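Local coordinates for dihydrofolate reductase (Schistosoma mansoni, PDB 3VCO), which catalyses the NADPH-dependent reduction of 7,8-dihydrofolate to 5,6,7,8-tetrahydrofolate, a key step of folate metabolism that feeds thymidylate, purine and glycine synthesis, at residues M21-V26 with A111-L116; V128-I131 with R135-K138; K47-F52 with E79-L84. All blocks are in the same frame, centred on the assembly; numbering follows the deposited sequence.

Interaction 1: residues M21-V26 with A111-L116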
loop_
_atom_site.group_PDB
_atom_site.type_symbol
_atom_site.label_atom_id
_atom_site.label_comp_id
_atom_site.label_asym_id
_atom_site.label_seq_id
_atom_site.Cartn_x
_atom_site.Cartn_y
_atom_site.Cartn_z
ATOM N N MET A 21 -11.749 -11.477 -2.874
ATOM C CA MET A 21 -10.769 -10.419 -2.780
ATOM C C MET A 21 -10.036 -10.378 -1.428
ATOM O O MET A 21 -10.640 -10.290 -0.378
ATOM C CB MET A 21 -11.432 -9.057 -3.049
ATOM C CG MET A 21 -10.459 -7.949 -3.309
ATOM S SD MET A 21 -11.176 -6.294 -3.454
ATOM C CE MET A 21 -12.204 -6.219 -1.980
ATOM N N ARG A 22 -8.716 -10.438 -1.484
ATOM C CA ARG A 22 -7.874 -10.200 -0.336
ATOM C C ARG A 22 -7.564 -8.703 -0.406
ATOM O O ARG A 22 -7.328 -8.162 -1.482
ATOM C CB ARG A 22 -6.570 -10.985 -0.510
ATOM C CG ARG A 22 -5.705 -11.031 0.735
ATOM C CD ARG A 22 -4.672 -12.055 0.558
ATOM N NE ARG A 22 -3.655 -11.618 -0.370
ATOM C CZ ARG A 22 -2.799 -12.436 -0.983
ATOM N NH1 ARG A 22 -2.845 -13.761 -0.769
ATOM N NH2 ARG A 22 -1.889 -11.920 -1.805
ATOM N N LEU A 23 -7.570 -8.013 0.714
ATOM C CA LEU A 23 -7.155 -6.620 0.643
ATOM C C LEU A 23 -5.723 -6.633 1.042
ATOM O O LEU A 23 -5.387 -7.149 2.104
ATOM C CB LEU A 23 -7.960 -5.748 1.593
ATOM C CG LEU A 23 -9.403 -5.462 1.319
ATOM C CD1 LEU A 23 -9.908 -4.532 2.412
ATOM C CD2 LEU A 23 -9.538 -4.826 -0.080
ATOM N N ASN A 24 -4.865 -6.082 0.200
ATOM C CA ASN A 24 -3.448 -6.056 0.495
ATOM C C ASN A 24 -3.132 -4.658 0.998
ATOM O O ASN A 24 -3.592 -3.694 0.438
ATOM C CB ASN A 24 -2.628 -6.398 -0.735
ATOM C CG ASN A 24 -2.913 -7.826 -1.241
ATOM O OD1 ASN A 24 -2.469 -8.794 -0.656
ATOM N ND2 ASN A 24 -3.657 -7.930 -2.316
ATOM N N VAL A 25 -2.481 -4.589 2.146
ATOM C CA VAL A 25 -2.102 -3.337 2.724
ATOM C C VAL A 25 -0.592 -3.232 2.559
ATOM O O VAL A 25 0.132 -4.169 2.898
ATOM C CB VAL A 25 -2.474 -3.338 4.194
ATOM C CG1 VAL A 25 -1.839 -2.174 4.875
ATOM C CG2 VAL A 25 -3.987 -3.276 4.316
ATOM N N VAL A 26 -0.119 -2.099 2.039
ATOM C CA VAL A 26 1.336 -1.891 1.941
ATOM C C VAL A 26 1.688 -0.665 2.805
ATOM O O VAL A 26 1.115 0.395 2.618
ATOM C CB VAL A 26 1.765 -1.608 0.484
ATOM C CG1 VAL A 26 3.322 -1.500 0.363
ATOM C CG2 VAL A 26 1.233 -2.718 -0.412
ATOM N N ALA A 111 -16.459 2.880 -2.641
ATOM C CA ALA A 111 -16.577 3.222 -4.032
ATOM C C ALA A 111 -15.381 2.723 -4.860
ATOM O O ALA A 111 -15.562 2.337 -6.009
ATOM C CB ALA A 111 -16.860 4.728 -4.216
ATOM N N ALA A 112 -14.174 2.716 -4.285
ATOM C CA ALA A 112 -13.020 2.187 -5.018
ATOM C C ALA A 112 -13.247 0.702 -5.321
ATOM O O ALA A 112 -12.978 0.258 -6.419
ATOM C CB ALA A 112 -11.726 2.366 -4.238
ATOM N N ILE A 113 -13.727 -0.055 -4.341
ATOM C CA ILE A 113 -13.955 -1.500 -4.554
ATOM C C ILE A 113 -15.079 -1.766 -5.554
ATOM O O ILE A 113 -14.957 -2.628 -6.440
ATOM C CB ILE A 113 -14.193 -2.240 -3.238
ATOM C CG1 ILE A 113 -12.980 -2.062 -2.329
ATOM C CG2 ILE A 113 -14.456 -3.732 -3.462
ATOM C CD1 ILE A 113 -11.661 -2.445 -2.997
ATOM N N ASP A 114 -16.164 -1.013 -5.448
ATOM C CA ASP A 114 -17.237 -1.135 -6.441
ATOM C C ASP A 114 -16.751 -0.839 -7.844
ATOM O O ASP A 114 -17.141 -1.493 -8.818
ATOM C CB ASP A 114 -18.370 -0.186 -6.090
ATOM C CG ASP A 114 -19.069 -0.562 -4.776
ATOM O OD1 ASP A 114 -18.795 -1.653 -4.207
ATOM O OD2 ASP A 114 -19.898 0.249 -4.313
ATOM N N LEU A 115 -15.928 0.195 -7.953
ATOM C CA LEU A 115 -15.362 0.594 -9.233
ATOM C C LEU A 115 -14.505 -0.539 -9.831
ATOM O O LEU A 115 -14.612 -0.829 -11.008
ATOM C CB LEU A 115 -14.520 1.862 -9.055
ATOM C CG LEU A 115 -13.828 2.420 -10.301
ATOM C CD1 LEU A 115 -14.854 2.552 -11.445
ATOM C CD2 LEU A 115 -13.221 3.747 -9.992
ATOM N N LEU A 116 -13.671 -1.165 -9.007
ATOM C CA LEU A 116 -12.857 -2.315 -9.437
ATOM C C LEU A 116 -13.656 -3.560 -9.794
ATOM O O LEU A 116 -13.222 -4.406 -10.594
ATOM C CB LEU A 116 -11.858 -2.665 -8.343
ATOM C CG LEU A 116 -10.821 -1.552 -8.175
ATOM C CD1 LEU A 116 -9.919 -1.855 -7.032
ATOM C CD2 LEU A 116 -10.035 -1.373 -9.464
#
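Met-21 and Ile-113 mark the closest passage of the two backbones, their CA atoms still 9.6 Å apart, so that residues 21-26, which run into strand 23-29, meet the helical residues 111-116 through side chains alone. Their side chains meet tip to tip. The thioether chain leaves the backbone extended, with CG anti to the backbone N (chi1 -166°), and bends only at its last torsion (chi3 50°), which turns the methyl group onto the isoleucine. CE of Met-21 then lies 3.7 Å from CG2 of Ile-113, while SD of Met-21 is 3.9 Å from CD1 of Ile-113. Both branches of the isoleucine thus hold the end of the methionine. Leu-23 adds a looser touch, its CD2 4.3 Å from CD1 of Ile-113. Outside the two segments, Met-21 also rests on Val-128, Tyr-117 and Tyr-146, and Leu-116 of the helix lies on Val-128 as well. Strand 125-130, the parallel neighbour of strand 23-29, therefore shares in the same apolar layer. The contact is an instance of a helix packed on the face of a largely parallel sheet, the layered alpha/beta architecture of the dihydrofolate reductase fold.

Interaction 2: residues V128-I131 with R135-K138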
loop_
_atom_site.group_PDB
_atom_site.type_symbol
_atom_site.label_atom_id
_atom_site.label_comp_id
_atom_site.label_asym_id
_atom_site.label_seq_id
_atom_site.Cartn_x
_atom_site.Cartn_y
_atom_site.Cartn_z
ATOM N N VAL A 128 -5.639 -6.011 -5.264
ATOM C CA VAL A 128 -5.912 -4.667 -4.795
ATOM C C VAL A 128 -4.953 -4.374 -3.643
ATOM O O VAL A 128 -4.870 -5.162 -2.689
ATOM C CB VAL A 128 -7.371 -4.556 -4.309
ATOM C CG1 VAL A 128 -7.654 -3.185 -3.726
ATOM C CG2 VAL A 128 -8.318 -4.842 -5.486
ATOM N N PHE A 129 -4.202 -3.276 -3.762
ATOM C CA PHE A 129 -3.296 -2.845 -2.684
ATOM C C PHE A 129 -3.794 -1.500 -2.161
ATOM O O PHE A 129 -4.072 -0.612 -2.960
ATOM C CB PHE A 129 -1.853 -2.745 -3.203
ATOM C CG PHE A 129 -1.302 -4.088 -3.684
ATOM C CD1 PHE A 129 -0.521 -4.870 -2.854
ATOM C CD2 PHE A 129 -1.672 -4.603 -4.929
ATOM C CE1 PHE A 129 -0.079 -6.104 -3.254
ATOM C CE2 PHE A 129 -1.232 -5.849 -5.356
ATOM C CZ PHE A 129 -0.450 -6.628 -4.518
ATOM N N ILE A 130 -3.886 -1.369 -0.835
ATOM C CA ILE A 130 -4.142 -0.106 -0.180
ATOM C C ILE A 130 -2.783 0.433 0.307
ATOM O O ILE A 130 -2.132 -0.187 1.159
ATOM C CB ILE A 130 -5.038 -0.317 1.050
ATOM C CG1 ILE A 130 -6.357 -0.995 0.660
ATOM C CG2 ILE A 130 -5.276 1.004 1.803
ATOM C CD1 ILE A 130 -7.190 -0.196 -0.281
ATOM N N ILE A 131 -2.361 1.581 -0.223
ATOM C CA ILE A 131 -0.991 2.028 0.002
ATOM C C ILE A 131 -0.924 3.197 0.950
ATOM O O ILE A 131 0.111 3.829 1.142
ATOM C CB ILE A 131 -0.256 2.306 -1.305
ATOM C CG1 ILE A 131 -0.856 3.510 -2.013
ATOM C CG2 ILE A 131 -0.311 1.007 -2.203
ATOM C CD1 ILE A 131 -0.013 3.998 -3.134
ATOM N N ARG A 135 -6.518 6.694 7.350
ATOM C CA ARG A 135 -7.948 6.365 7.249
ATOM C C ARG A 135 -8.288 5.139 6.394
ATOM O O ARG A 135 -9.213 4.386 6.717
ATOM C CB ARG A 135 -8.753 7.554 6.764
ATOM C CG ARG A 135 -9.302 8.386 7.930
ATOM C CD ARG A 135 -9.781 9.754 7.455
ATOM N NE ARG A 135 -8.735 10.429 6.698
ATOM C CZ ARG A 135 -8.960 11.268 5.695
ATOM N NH1 ARG A 135 -10.206 11.552 5.329
ATOM N NH2 ARG A 135 -7.937 11.830 5.067
ATOM N N LEU A 136 -7.542 4.939 5.314
ATOM C CA LEU A 136 -7.760 3.762 4.451
ATOM C C LEU A 136 -7.235 2.500 5.090
ATOM O O LEU A 136 -7.859 1.438 5.010
ATOM C CB LEU A 136 -7.094 3.960 3.095
ATOM C CG LEU A 136 -7.726 4.974 2.123
ATOM C CD1 LEU A 136 -7.184 4.789 0.738
ATOM C CD2 LEU A 136 -9.250 4.873 2.092
ATOM N N TYR A 137 -6.049 2.595 5.695
ATOM C CA TYR A 137 -5.525 1.458 6.436
ATOM C C TYR A 137 -6.538 1.107 7.490
ATOM O O TYR A 137 -6.791 -0.047 7.759
ATOM C CB TYR A 137 -4.250 1.842 7.170
ATOM C CG TYR A 137 -3.041 2.062 6.292
ATOM C CD1 TYR A 137 -2.813 1.268 5.185
ATOM C CD2 TYR A 137 -2.084 3.045 6.621
ATOM C CE1 TYR A 137 -1.671 1.448 4.409
ATOM C CE2 TYR A 137 -0.943 3.240 5.833
ATOM C CZ TYR A 137 -0.761 2.441 4.721
ATOM O OH TYR A 137 0.374 2.609 3.943
ATOM N N LYS A 138 -7.075 2.115 8.153
ATOM C CA LYS A 138 -7.951 1.808 9.282
ATOM C C LYS A 138 -9.196 1.072 8.771
ATOM O O LYS A 138 -9.564 0.021 9.285
ATOM C CB LYS A 138 -8.344 3.063 10.034
ATOM C CG LYS A 138 -9.235 2.777 11.251
ATOM C CD LYS A 138 -9.504 4.039 12.092
ATOM C CE LYS A 138 -10.288 3.729 13.381
ATOM N NZ LYS A 138 -11.729 3.419 13.108
#
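Ile-130 and Tyr-137 bring the backbones nearest, with 6.9 Å between their CA atoms, where strand 125-130 is followed, a few residues on, by helix 134-142. Ile-130 carries the apolar part of the contact through one methyl group. Its CG2 points opposite the amide nitrogen, with CG1 turned beside that nitrogen (chi1 -57°), and this sets CG2 3.7 Å from CB of Leu-136. The isoleucine runs roughly perpendicular to the leucine and meets it at the root of its side chain, close to the helix backbone. The same CG2 of Ile-130 stands 4.2 Å from CD1 of Tyr-137, and one methyl thereby serves two successive helical residues.

Tyr-137 extends toward the two carbonyl groups of Ile-130 and Ile-131. Its CB does not aim straight at residues 128-131, yet the ring swings toward them and its far end comes closest. The carbonyl oxygen of Ile-130 sits at the ring edge, near the ring plane, 3.7 Å from CE1 of Tyr-137. Farther out, OH of Tyr-137 is 3.1 Å from the carbonyl O of Ile-131, a polar approach without a hydrogen bond. The hydrogen bond of this hydroxyl goes instead to the backbone O of Val-26 in the adjoining strand, while Val-25, Val-27 and Ile-35 touch the side chain and Phe-165 meets its ring.

Residues 135-138 belong to the NADP(+) site inferred from related enzymes. The chemistry implies a division of labour: apolar carbons bring strand and helix together, whereas the buried phenol is satisfied by the next strand, a bond that should limit how far the ring can shift.

Interaction 3: residues K47-F52 with E79-L84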
loop_
_atom_site.group_PDB
_atom_site.type_symbol
_atom_site.label_atom_id
_atom_site.label_comp_id
_atom_site.label_asym_id
_atom_site.label_seq_id
_atom_site.Cartn_x
_atom_site.Cartn_y
_atom_site.Cartn_z
ATOM N N LYS A 47 15.645 0.993 -2.024
ATOM C CA LYS A 47 15.395 -0.419 -1.813
ATOM C C LYS A 47 13.911 -0.651 -1.483
ATOM O O LYS A 47 13.309 -1.654 -1.880
ATOM C CB LYS A 47 16.287 -0.909 -0.668
ATOM C CG LYS A 47 16.316 -2.410 -0.470
ATOM C CD LYS A 47 16.934 -3.106 -1.669
ATOM C CE LYS A 47 17.313 -4.525 -1.294
ATOM N NZ LYS A 47 17.614 -5.409 -2.456
ATOM N N ASP A 48 13.309 0.276 -0.756
ATOM C CA ASP A 48 11.893 0.111 -0.433
ATOM C C ASP A 48 11.020 0.287 -1.681
ATOM O O ASP A 48 9.998 -0.369 -1.822
ATOM C CB ASP A 48 11.439 1.098 0.628
ATOM C CG ASP A 48 10.071 0.731 1.188
ATOM O OD1 ASP A 48 9.930 -0.431 1.624
ATOM O OD2 ASP A 48 9.141 1.566 1.160
ATOM N N MET A 49 11.417 1.195 -2.559
ATOM C CA MET A 49 10.731 1.379 -3.837
ATOM C C MET A 49 10.798 0.158 -4.774
ATOM O O MET A 49 9.830 -0.168 -5.447
ATOM C CB MET A 49 11.275 2.622 -4.543
ATOM C CG MET A 49 10.853 3.904 -3.862
ATOM S SD MET A 49 9.057 4.030 -3.684
ATOM C CE MET A 49 8.703 3.418 -2.017
ATOM N N GLU A 50 11.944 -0.489 -4.850
ATOM C CA GLU A 50 12.012 -1.784 -5.529
ATOM C C GLU A 50 10.975 -2.767 -4.980
ATOM O O GLU A 50 10.275 -3.406 -5.747
ATOM C CB GLU A 50 13.383 -2.427 -5.377
ATOM C CG GLU A 50 14.551 -1.526 -5.674
ATOM C CD GLU A 50 15.881 -2.193 -5.307
ATOM O OE1 GLU A 50 15.934 -3.447 -5.288
ATOM O OE2 GLU A 50 16.863 -1.466 -5.022
ATOM N N PHE A 51 10.919 -2.898 -3.651
ATOM C CA PHE A 51 9.980 -3.771 -2.955
ATOM C C PHE A 51 8.561 -3.353 -3.292
ATOM O O PHE A 51 7.750 -4.161 -3.754
ATOM C CB PHE A 51 10.243 -3.719 -1.438
ATOM C CG PHE A 51 9.173 -4.402 -0.585
ATOM C CD1 PHE A 51 9.076 -5.787 -0.539
ATOM C CD2 PHE A 51 8.315 -3.654 0.200
ATOM C CE1 PHE A 51 8.108 -6.415 0.256
ATOM C CE2 PHE A 51 7.357 -4.263 0.976
ATOM C CZ PHE A 51 7.268 -5.653 1.019
ATOM N N PHE A 52 8.290 -2.061 -3.139
ATOM C CA PHE A 52 6.990 -1.502 -3.467
ATOM C C PHE A 52 6.587 -1.782 -4.918
ATOM O O PHE A 52 5.517 -2.317 -5.155
ATOM C CB PHE A 52 6.986 -0.011 -3.216
ATOM C CG PHE A 52 5.669 0.640 -3.463
ATOM C CD1 PHE A 52 4.751 0.791 -2.444
ATOM C CD2 PHE A 52 5.368 1.157 -4.702
ATOM C CE1 PHE A 52 3.522 1.440 -2.701
ATOM C CE2 PHE A 52 4.161 1.778 -4.953
ATOM C CZ PHE A 52 3.243 1.921 -3.965
ATOM N N GLU A 79 6.742 13.583 -8.672
ATOM C CA GLU A 79 6.179 13.677 -10.020
ATOM C C GLU A 79 6.736 12.663 -11.020
ATOM O O GLU A 79 5.981 12.080 -11.787
ATOM C CB GLU A 79 6.332 15.105 -10.576
ATOM C CG GLU A 79 5.440 16.137 -9.883
ATOM C CD GLU A 79 4.021 15.639 -9.644
ATOM O OE1 GLU A 79 3.778 15.000 -8.590
ATOM O OE2 GLU A 79 3.144 15.894 -10.500
ATOM N N SER A 80 8.045 12.451 -10.998
ATOM C CA SER A 80 8.671 11.401 -11.789
ATOM C C SER A 80 8.064 9.997 -11.586
ATOM O O SER A 80 8.316 9.087 -12.382
ATOM C CB SER A 80 10.166 11.361 -11.488
ATOM O OG SER A 80 10.389 11.498 -10.094
ATOM N N PHE A 81 7.259 9.837 -10.537
ATOM C CA PHE A 81 6.732 8.539 -10.130
ATOM C C PHE A 81 5.237 8.350 -10.448
ATOM O O PHE A 81 4.741 7.223 -10.461
ATOM C CB PHE A 81 6.964 8.356 -8.619
ATOM C CG PHE A 81 8.389 8.022 -8.250
ATOM C CD1 PHE A 81 8.690 6.836 -7.598
ATOM C CD2 PHE A 81 9.427 8.883 -8.564
ATOM C CE1 PHE A 81 9.998 6.519 -7.256
ATOM C CE2 PHE A 81 10.747 8.567 -8.234
ATOM C CZ PHE A 81 11.029 7.387 -7.576
ATOM N N LYS A 82 4.545 9.461 -10.701
ATOM C CA LYS A 82 3.079 9.557 -10.765
ATOM C C LYS A 82 2.570 9.666 -12.204
ATOM O O LYS A 82 3.148 10.427 -12.982
ATOM C CB LYS A 82 2.676 10.890 -10.133
ATOM C CG LYS A 82 2.087 10.891 -8.751
ATOM C CD LYS A 82 1.337 12.200 -8.613
ATOM C CE LYS A 82 1.659 12.953 -7.379
ATOM N NZ LYS A 82 0.689 14.047 -7.192
ATOM N N PRO A 83 1.464 8.970 -12.566
ATOM C CA PRO A 83 0.720 7.894 -11.887
ATOM C C PRO A 83 1.615 6.658 -11.885
ATOM O O PRO A 83 2.573 6.585 -12.647
ATOM C CB PRO A 83 -0.462 7.636 -12.808
ATOM C CG PRO A 83 -0.597 8.919 -13.659
ATOM C CD PRO A 83 0.791 9.418 -13.810
ATOM N N LEU A 84 1.344 5.716 -11.006
ATOM C CA LEU A 84 2.185 4.536 -10.908
ATOM C C LEU A 84 1.933 3.687 -12.136
ATOM O O LEU A 84 0.804 3.243 -12.344
ATOM C CB LEU A 84 1.777 3.807 -9.659
ATOM C CG LEU A 84 2.043 4.678 -8.438
ATOM C CD1 LEU A 84 1.596 3.975 -7.147
ATOM C CD2 LEU A 84 3.527 4.963 -8.405
#
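Phe-52 and Leu-84 make the closer of two apolar contacts between helical residues 47-52 and the loop that leads toward strand 88-92. CD1 of Leu-84 approaches the edge of the Phe-52 ring, near its plane, and lies 4.0 Å from CE2 of that ring. The stem of the phenylalanine ring is trans to the amide nitrogen (chi1 -177°), which sends the ring out from the helix to meet the leucine nearly at right angles. Met-49, one helical turn earlier, makes a lighter contact nearer the surface: its CG stands 4.4 Å from CE1 of Phe-81, oblique to the ring.

Charge pairing stays within each segment. NZ of Lys-82 lies 3.5 Å from OE1 of Glu-79 in a salt bridge, and Lys-82 also makes a cation-pi contact with Trp-74. On the helix, the pair formed by Lys-47 and Glu-50 is long.

A separate hydrogen bond joins Leu-84 N to the side-chain OD1 of Asn-89. Residues 48-52 belong to the substrate site inferred by similarity, and Arg-87, close to Leu-84, is assigned to it likewise. Elsewhere on helix 46-57, Phe-51 stacks on Phe-195 of strand 191-200, and Asp-48 is hydrogen-bonded to Thr-153 of strand 148-156, so the helix lies between those strands and the loop following helix 71-76.

In the fold
Interactions 1 and 2 are joined through the sheet: their centres are about 8 Å apart, and Asn-24 O lies 2.7 Å from Ile-130 N, a probable hydrogen bond between parallel strands 23-29 and 125-130. Interaction 3 is nested in the loop closed by interaction 1, about 20 Å away between centres and across the centre of the chain, and about 17 Å from interaction 2. Phe-52 nevertheless brings interaction 3 into contact with both, its CD1 3.9 Å from CG1 of Val-26 and its CE1 3.9 Å from CG2 of Ile-131. One ring thus links the probable substrate-binding helix to strand 23-29 and to Ile-131, next to the inferred NADP(+) site of interaction 2.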